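Side-chain contacts in Phthiocerol/phenolphthiocerol synthesis polyketide synthase type I PpsC (PDB 5NJI), which is a type I polyketide synthase whose dehydratase domain probably removes water from 3-hydroxyacyl intermediates during phthiocerol lipid synthesis: residues E75-A80 against C123-R128; Q89-M94 against E221-P226. The protein carries 1 engineered substitution. All blocks are in the same frame, centred on the assembly; numbering follows the deposited sequence.

Interaction 1: residues E75-A80 against C123-R128; sequences EIALAA and CQVEIR
Glu75 OE2, one residue before the Ile76 that packs on Ile127, is gripped by two donors, His29 NE2 and the backbone N of Met223, while OE1 accepts Leu224 N; both carboxylate oxygens are thus spoken for and the group's rotation is fixed. The contact with strand 122-130 itself is apolar. Ile76 turns its CG2 branch, anti to the backbone N, to Ile127, whose CD1 comes to 3.6 Å from that CG2. The extended arm of Ile127 (chi2 167°) carries CD1 across, and the two side chains cross at a slant. Helix 70-84 is probably the central helix of the first hotdog in the double-hotdog fold of polyketide synthase dehydratases, with strand 122-130 in the sheet that wraps it. Here the segment axes approach to 8.9 Å at 132°, close enough for the two small alanines to meet Val125. Val125 CG1 lies 4.1 Å from Ala77 CB, and Val125 CG2 lies 4.4 Å from Ala80 CB, so the forked valine spans one helical turn. Leu112 of strand 110-118 touches both isoleucines. Gln124, Glu126 and Arg128, between or beyond the inward residues, hydrogen-bond to threonines of adjacent strands.

Interaction 2: residues Q89-M94 against E221-P226; sequences QDQPWM and EFMLHP
Met223 is bent at both of its outer torsions (chi2 -70°, chi3 -67°), which swings its CE methyl back to the 89-94 segment, and Gln91, bent at chi2 (-64°), brings its amide alongside the same residue, the two side chains running in opposing senses. Gln91 NE2 donates to the backbone Met223 O at 3.1 Å; the bond is somewhat bent, and the donor stands tilted from the carbonyl plane. The other end of the amide is turned to the methyl, with Gln91 OE1 3.6 Å from Met223 CE. Asp90 O lies at the same 3.6 Å from Met223 CE, Pro92 CD lies 3.9 Å from Met223 CE, and the edge of the indole follows, Trp93 CD1 being 4.3 Å from Met223 CE. The Trp93 ring is fixed by Pro92 CB over one face and by Trp93 NE1 hydrogen-bonded to Thr82 OG1 of helix 70-84. The contact joins the lead-in to strand 93-100, in the first hotdog, to the loop before helix 226-234, probably in the second hotdog of the dehydratase. Because CE is bonded to sulfur, its hydrogens may be slightly polarised, which would make the approach of two oxygens mildly favourable and the methionine more than an apolar plug.

From the N terminus the segments come in the order 75-80, 89-94, 123-128, 221-226, so the two contacts alternate and their loops cross. Interaction 1 closes 42 residues, bringing strand 122-130 back over helix 70-84 within the first half of the domain. Interaction 2 closes a much longer excursion of 126 residues and joins the entry to strand 93-100 with the loop before helix 226-234, thereby linking the two halves expected of a double hotdog. The contacts touch directly: Leu78 CD2 of the helix packs 3.6 Å from Trp93 CB. Helix 70-84 thus meets the sheet through interaction 1 and lies beside both segments of interaction 2.

Interaction 1: residues E75-A80 against C123-R128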
ATOM      1  N   GLU A  75       1.744  -4.812  -3.433  1.00 14.60           N
ATOM      2  CA  GLU A  75       1.075  -5.725  -4.352  1.00 14.66           C
ATOM      3  C   GLU A  75       2.067  -6.377  -5.317  1.00 13.91           C
ATOM      4  O   GLU A  75       1.970  -7.572  -5.620  1.00 17.08           O
ATOM      5  CB  GLU A  75      -0.021  -4.972  -5.096  1.00 17.38           C
ATOM      6  CG  GLU A  75      -0.569  -5.712  -6.312  1.00 17.42           C
ATOM      7  CD  GLU A  75      -1.089  -7.109  -5.978  1.00 24.27           C
ATOM      8  OE1 GLU A  75      -1.309  -7.430  -4.792  1.00 25.30           O
ATOM      9  OE2 GLU A  75      -1.282  -7.905  -6.915  1.00 21.95           O
ATOM     10  N   ILE A  76       3.019  -5.608  -5.837  1.00 13.72           N
ATOM     11  CA  ILE A  76       3.974  -6.188  -6.769  1.00 14.12           C
ATOM     12  C   ILE A  76       4.771  -7.300  -6.107  1.00 15.46           C
ATOM     13  O   ILE A  76       5.002  -8.350  -6.711  1.00 17.02           O
ATOM     14  CB  ILE A  76       4.890  -5.092  -7.336  1.00 18.73           C
ATOM     15  CG1 ILE A  76       4.078  -4.184  -8.258  1.00 17.30           C
ATOM     16  CG2 ILE A  76       6.068  -5.683  -8.072  1.00 16.08           C
ATOM     17  CD1 ILE A  76       4.722  -2.826  -8.508  1.00 18.45           C
ATOM     18  N   ALA A  77       5.209  -7.090  -4.870  1.00 14.93           N
ATOM     19  CA  ALA A  77       5.970  -8.130  -4.182  1.00 15.67           C
ATOM     20  C   ALA A  77       5.129  -9.388  -3.965  1.00 16.89           C
ATOM     21  O   ALA A  77       5.603 -10.508  -4.196  1.00 17.34           O
ATOM     22  CB  ALA A  77       6.502  -7.595  -2.856  1.00 14.88           C
ATOM     23  N   LEU A  78       3.880  -9.231  -3.512  1.00 16.30           N
ATOM     24  CA  LEU A  78       3.014 -10.395  -3.307  1.00 16.29           C
ATOM     25  C   LEU A  78       2.697 -11.098  -4.614  1.00 17.01           C
ATOM     26  O   LEU A  78       2.691 -12.332  -4.675  1.00 17.95           O
ATOM     27  CB  LEU A  78       1.719  -9.980  -2.603  1.00 16.15           C
ATOM     28  CG  LEU A  78       1.947  -9.490  -1.185  1.00 19.70           C
ATOM     29  CD1 LEU A  78       0.653  -8.883  -0.724  1.00 28.55           C
ATOM     30  CD2 LEU A  78       2.358 -10.619  -0.251  1.00 22.12           C
ATOM     31  N   ALA A  79       2.453 -10.333  -5.681  1.00 16.93           N
ATOM     32  CA  ALA A  79       2.175 -10.939  -6.968  1.00 16.95           C
ATOM     33  C   ALA A  79       3.394 -11.667  -7.515  1.00 16.63           C
ATOM     34  O   ALA A  79       3.242 -12.687  -8.191  1.00 18.02           O
ATOM     35  CB  ALA A  79       1.718  -9.879  -7.970  1.00 18.65           C
ATOM     36  N   ALA A  80       4.593 -11.155  -7.244  1.00 16.63           N
ATOM     37  CA  ALA A  80       5.807 -11.823  -7.695  1.00 17.12           C
ATOM     38  C   ALA A  80       5.949 -13.193  -7.048  1.00 15.38           C
ATOM     39  O   ALA A  80       6.197 -14.190  -7.737  1.00 17.25           O
ATOM     40  CB  ALA A  80       7.037 -10.955  -7.407  1.00 14.85           C
ATOM     41  N   CYS A 123      11.409 -15.212   0.439  1.00 22.99           N
ATOM     42  CA  CYS A 123      11.995 -14.737  -0.808  1.00 23.33           C
ATOM     43  C   CYS A 123      12.188 -13.223  -0.732  1.00 20.10           C
ATOM     44  O   CYS A 123      11.602 -12.540   0.109  1.00 20.52           O
ATOM     45  CB  CYS A 123      11.132 -15.139  -2.012  1.00 26.27           C
ATOM     46  SG  CYS A 123       9.473 -14.473  -2.003  1.00 25.54           S
ATOM     47  N   GLN A 124      13.075 -12.715  -1.586  1.00 19.00           N
ATOM     48  CA  GLN A 124      13.490 -11.323  -1.584  1.00 20.36           C
ATOM     49  C   GLN A 124      13.107 -10.730  -2.926  1.00 19.79           C
ATOM     50  O   GLN A 124      13.437 -11.293  -3.975  1.00 19.46           O
ATOM     51  CB  GLN A 124      15.010 -11.165  -1.354  1.00 26.83           C
ATOM     52  CG  GLN A 124      15.543 -11.873  -0.123  1.00 56.79           C
ATOM     53  CD  GLN A 124      15.237 -11.128   1.159  1.00 72.87           C
ATOM     54  OE1 GLN A 124      14.793  -9.979   1.133  1.00 80.81           O
ATOM     55  NE2 GLN A 124      15.473 -11.780   2.290  1.00 69.98           N
ATOM     56  N   VAL A 125      12.420  -9.599  -2.890  1.00 18.73           N
ATOM     57  CA  VAL A 125      11.936  -8.930  -4.088  1.00 16.29           C
ATOM     58  C   VAL A 125      12.611  -7.572  -4.173  1.00 16.35           C
ATOM     59  O   VAL A 125      12.774  -6.887  -3.161  1.00 20.56           O
ATOM     60  CB  VAL A 125      10.401  -8.796  -4.049  1.00 16.62           C
ATOM     61  CG1 VAL A 125       9.883  -7.976  -5.225  1.00 20.46           C
ATOM     62  CG2 VAL A 125       9.746 -10.157  -4.035  1.00 18.31           C
ATOM     63  N   GLU A 126      13.019  -7.183  -5.378  1.00 14.92           N
ATOM     64  CA  GLU A 126      13.586  -5.859  -5.609  1.00 15.99           C
ATOM     65  C   GLU A 126      12.875  -5.256  -6.809  1.00 15.08           C
ATOM     66  O   GLU A 126      12.609  -5.953  -7.794  1.00 17.44           O
ATOM     67  CB  GLU A 126      15.113  -5.914  -5.809  1.00 18.95           C
ATOM     68  CG  GLU A 126      15.801  -4.557  -5.842  1.00 39.74           C
ATOM     69  CD  GLU A 126      17.269  -4.636  -5.444  1.00 53.02           C
ATOM     70  OE1 GLU A 126      17.707  -5.703  -4.952  1.00 45.76           O
ATOM     71  OE2 GLU A 126      17.982  -3.623  -5.624  1.00 53.12           O
ATOM     72  N   ILE A 127      12.521  -3.974  -6.705  1.00 15.38           N
ATOM     73  CA  ILE A 127      11.730  -3.286  -7.717  1.00 16.43           C
ATOM     74  C   ILE A 127      12.519  -2.082  -8.197  1.00 14.10           C
ATOM     75  O   ILE A 127      12.871  -1.206  -7.400  1.00 17.86           O
ATOM     76  CB  ILE A 127      10.359  -2.863  -7.167  1.00 16.68           C
ATOM     77  CG1 ILE A 127       9.571  -4.109  -6.789  1.00 17.44           C
ATOM     78  CG2 ILE A 127       9.596  -2.021  -8.196  1.00 19.69           C
ATOM     79  CD1 ILE A 127       8.354  -3.813  -5.957  1.00 19.07           C
ATOM     80  N   ARG A 128      12.828  -2.088  -9.458  1.00 17.08           N
ATOM     81  CA  ARG A 128      13.635  -1.085 -10.090  1.00 20.40           C
ATOM     82  C   ARG A 128      12.930  -0.430 -11.325  1.00 21.22           C
ATOM     83  O   ARG A 128      12.001  -0.979 -11.745  1.00 24.37           O
ATOM     84  CB  ARG A 128      14.936  -1.746 -10.650  1.00 19.69           C
ATOM     85  CG  ARG A 128      15.797  -2.471  -9.650  1.00 21.53           C
ATOM     86  CD  ARG A 128      16.911  -3.348 -10.302  1.00 23.07           C
ATOM     87  NE  ARG A 128      17.900  -3.848  -9.410  1.00 28.25           N
ATOM     88  CZ  ARG A 128      17.866  -5.072  -8.789  1.00 36.80           C
ATOM     89  NH1 ARG A 128      16.817  -5.933  -9.044  1.00 26.48           N
ATOM     90  NH2 ARG A 128      18.906  -5.439  -7.904  1.00 50.97           N
TER

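Interaction 2: residues Q89-M94 against E221-P226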
ATOM      1  N   GLN A  89      -3.503 -21.734  -1.667  1.00 39.13           N
ATOM      2  CA  GLN A  89      -4.080 -20.882  -0.636  1.00 38.91           C
ATOM      3  C   GLN A  89      -4.397 -19.540  -1.284  1.00 31.93           C
ATOM      4  O   GLN A  89      -3.670 -19.099  -2.175  1.00 32.89           O
ATOM      5  CB  GLN A  89      -3.104 -20.719   0.543  1.00 48.17           C
ATOM      6  CG  GLN A  89      -3.745 -20.577   1.901  1.00 67.56           C
ATOM      7  CD  GLN A  89      -2.735 -20.210   2.973  1.00 73.82           C
ATOM      8  OE1 GLN A  89      -1.633 -20.756   3.009  1.00 73.28           O
ATOM      9  NE2 GLN A  89      -3.099 -19.273   3.841  1.00 61.30           N
ATOM     10  N   ASP A  90      -5.488 -18.897  -0.859  1.00 34.75           N
ATOM     11  CA  ASP A  90      -5.867 -17.628  -1.475  1.00 34.92           C
ATOM     12  C   ASP A  90      -4.854 -16.530  -1.162  1.00 28.60           C
ATOM     13  O   ASP A  90      -4.546 -15.690  -2.023  1.00 31.65           O
ATOM     14  CB  ASP A  90      -7.261 -17.213  -1.004  1.00 42.20           C
ATOM     15  CG  ASP A  90      -8.358 -18.080  -1.587  1.00 62.95           C
ATOM     16  OD1 ASP A  90      -8.127 -18.711  -2.639  1.00 68.79           O
ATOM     17  OD2 ASP A  90      -9.457 -18.124  -0.996  1.00 76.28           O
ATOM     18  N   GLN A  91      -4.344 -16.512   0.067  1.00 28.90           N
ATOM     19  CA  GLN A  91      -3.403 -15.498   0.541  1.00 22.54           C
ATOM     20  C   GLN A  91      -2.242 -16.239   1.201  1.00 22.17           C
ATOM     21  O   GLN A  91      -2.133 -16.315   2.433  1.00 24.74           O
ATOM     22  CB  GLN A  91      -4.088 -14.510   1.489  1.00 27.38           C
ATOM     23  CG  GLN A  91      -5.138 -13.639   0.811  1.00 26.07           C
ATOM     24  CD  GLN A  91      -4.544 -12.709  -0.256  1.00 26.86           C
ATOM     25  OE1 GLN A  91      -3.333 -12.452  -0.277  1.00 25.08           O
ATOM     26  NE2 GLN A  91      -5.396 -12.201  -1.138  1.00 33.96           N
ATOM     27  N   PRO A  92      -1.325 -16.777   0.391  1.00 24.08           N
ATOM     28  CA  PRO A  92      -0.236 -17.602   0.937  1.00 24.36           C
ATOM     29  C   PRO A  92       0.849 -16.838   1.655  1.00 20.52           C
ATOM     30  O   PRO A  92       1.663 -17.477   2.337  1.00 23.36           O
ATOM     31  CB  PRO A  92       0.353 -18.276  -0.308  1.00 26.33           C
ATOM     32  CG  PRO A  92      -0.572 -18.022  -1.401  1.00 29.06           C
ATOM     33  CD  PRO A  92      -1.343 -16.795  -1.078  1.00 23.43           C
ATOM     34  N   TRP A  93       0.907 -15.505   1.516  1.00 21.51           N
ATOM     35  CA  TRP A  93       2.097 -14.732   1.839  1.00 23.03           C
ATOM     36  C   TRP A  93       1.778 -13.617   2.819  1.00 28.64           C
ATOM     37  O   TRP A  93       0.651 -13.133   2.901  1.00 24.88           O
ATOM     38  CB  TRP A  93       2.711 -14.066   0.594  1.00 20.60           C
ATOM     39  CG  TRP A  93       2.768 -14.954  -0.587  1.00 21.97           C
ATOM     40  CD1 TRP A  93       1.992 -14.892  -1.694  1.00 31.16           C
ATOM     41  CD2 TRP A  93       3.644 -16.060  -0.766  1.00 21.92           C
ATOM     42  NE1 TRP A  93       2.331 -15.898  -2.562  1.00 27.34           N
ATOM     43  CE2 TRP A  93       3.344 -16.630  -2.013  1.00 23.70           C
ATOM     44  CE3 TRP A  93       4.656 -16.623   0.010  1.00 22.46           C
ATOM     45  CZ2 TRP A  93       4.017 -17.742  -2.497  1.00 28.41           C
ATOM     46  CZ3 TRP A  93       5.320 -17.724  -0.464  1.00 30.79           C
ATOM     47  CH2 TRP A  93       5.003 -18.273  -1.705  1.00 31.37           C
ATOM     48  N   MET A  94       2.819 -13.193   3.519  1.00 21.05           N
ATOM     49  CA  MET A  94       2.849 -11.933   4.238  1.00 17.75           C
ATOM     50  C   MET A  94       4.084 -11.166   3.788  1.00 19.96           C
ATOM     51  O   MET A  94       5.019 -11.737   3.229  1.00 20.56           O
ATOM     52  CB  MET A  94       2.874 -12.152   5.759  1.00 20.03           C
ATOM     53  CG  MET A  94       4.205 -12.717   6.289  1.00 21.30           C
ATOM     54  SD  MET A  94       4.086 -13.005   8.074  1.00 31.05           S
ATOM     55  CE  MET A  94       4.637 -11.411   8.680  1.00 52.71           C
ATOM     56  N   GLU A 221      -6.262  -9.411 -11.226  1.00 33.57           N
ATOM     57  CA  GLU A 221      -5.012 -10.098 -10.934  1.00 40.10           C
ATOM     58  C   GLU A 221      -4.385  -9.681  -9.611  1.00 29.33           C
ATOM     59  O   GLU A 221      -3.331 -10.218  -9.258  1.00 30.15           O
ATOM     60  CB  GLU A 221      -3.999  -9.869 -12.064  1.00 44.73           C
ATOM     61  CG  GLU A 221      -4.491 -10.308 -13.432  1.00 50.49           C
ATOM     62  CD  GLU A 221      -4.781 -11.795 -13.493  1.00 69.56           C
ATOM     63  OE1 GLU A 221      -4.021 -12.571 -12.875  1.00 75.98           O
ATOM     64  OE2 GLU A 221      -5.771 -12.186 -14.149  1.00 77.07           O
ATOM     65  N   PHE A 222      -5.004  -8.775  -8.855  1.00 23.82           N
ATOM     66  CA  PHE A 222      -4.365  -8.282  -7.639  1.00 20.91           C
ATOM     67  C   PHE A 222      -4.519  -9.266  -6.486  1.00 26.32           C
ATOM     68  O   PHE A 222      -5.612  -9.781  -6.234  1.00 30.74           O
ATOM     69  CB  PHE A 222      -4.942  -6.933  -7.205  1.00 20.15           C
ATOM     70  CG  PHE A 222      -4.665  -5.790  -8.151  1.00 19.19           C
ATOM     71  CD1 PHE A 222      -3.580  -5.799  -9.003  1.00 22.82           C
ATOM     72  CD2 PHE A 222      -5.490  -4.678  -8.150  1.00 19.31           C
ATOM     73  CE1 PHE A 222      -3.332  -4.734  -9.850  1.00 25.76           C
ATOM     74  CE2 PHE A 222      -5.256  -3.622  -8.982  1.00 20.85           C
ATOM     75  CZ  PHE A 222      -4.171  -3.645  -9.845  1.00 22.03           C
ATOM     76  N   MET A 223      -3.453  -9.379  -5.740  1.00 22.70           N
ATOM     77  CA  MET A 223      -3.428 -10.151  -4.514  1.00 23.53           C
ATOM     78  C   MET A 223      -3.978  -9.186  -3.413  1.00 24.83           C
ATOM     79  O   MET A 223      -4.840  -9.517  -2.633  1.00 25.96           O
ATOM     80  CB  MET A 223      -2.030 -10.647  -4.078  1.00 23.51           C
ATOM     81  CG  MET A 223      -1.339 -11.613  -5.006  1.00 27.89           C
ATOM     82  SD  MET A 223      -2.196 -13.153  -4.951  1.00 34.07           S
ATOM     83  CE  MET A 223      -1.841 -13.633  -3.293  1.00 39.74           C
ATOM     84  N   LEU A 224      -3.584  -7.994  -3.516  0.50 18.27           N
ATOM     85  CA  LEU A 224      -3.865  -6.914  -2.541  0.50 22.72           C
ATOM     86  C   LEU A 224      -4.151  -5.641  -3.340  0.50 28.60           C
ATOM     87  O   LEU A 224      -3.423  -5.363  -4.184  0.50 28.25           O
ATOM     88  CB  LEU A 224      -2.588  -6.688  -1.622  0.50 26.78           C
ATOM     89  CG  LEU A 224      -2.451  -5.704  -0.451  0.50 30.93           C
ATOM     90  CD1 LEU A 224      -3.528  -5.945   0.595  0.50 29.01           C
ATOM     91  CD2 LEU A 224      -1.062  -5.685   0.211  0.50 25.46           C
ATOM     92  N   HIS A 225      -5.261  -5.159  -3.350  1.00 18.32           N
ATOM     93  CA  HIS A 225      -5.652  -4.018  -4.181  1.00 17.06           C
ATOM     94  C   HIS A 225      -4.920  -2.749  -3.627  1.00 17.83           C
ATOM     95  O   HIS A 225      -5.226  -2.346  -2.595  1.00 15.17           O
ATOM     96  CB  HIS A 225      -7.205  -3.782  -4.237  1.00 16.47           C
ATOM     97  CG  HIS A 225      -7.647  -2.898  -5.367  1.00 15.21           C
ATOM     98  ND1 HIS A 225      -7.058  -1.693  -5.636  1.00 20.32           N
ATOM     99  CD2 HIS A 225      -8.582  -3.070  -6.334  1.00 18.05           C
ATOM    100  CE1 HIS A 225      -7.610  -1.163  -6.706  1.00 21.18           C
ATOM    101  NE2 HIS A 225      -8.540  -1.976  -7.145  1.00 20.58           N
ATOM    102  N   PRO A 226      -3.986  -2.169  -4.365  1.00 12.14           N
ATOM    103  CA  PRO A 226      -3.229  -1.051  -3.857  1.00 14.54           C
ATOM    104  C   PRO A 226      -4.088   0.176  -3.435  1.00 13.71           C
ATOM    105  O   PRO A 226      -3.800   0.872  -2.551  1.00 16.55           O
ATOM    106  CB  PRO A 226      -2.303  -0.671  -5.039  1.00 15.53           C
ATOM    107  CG  PRO A 226      -2.243  -1.834  -5.868  1.00 19.14           C
ATOM    108  CD  PRO A 226      -3.479  -2.623  -5.666  1.00 14.39           C
TER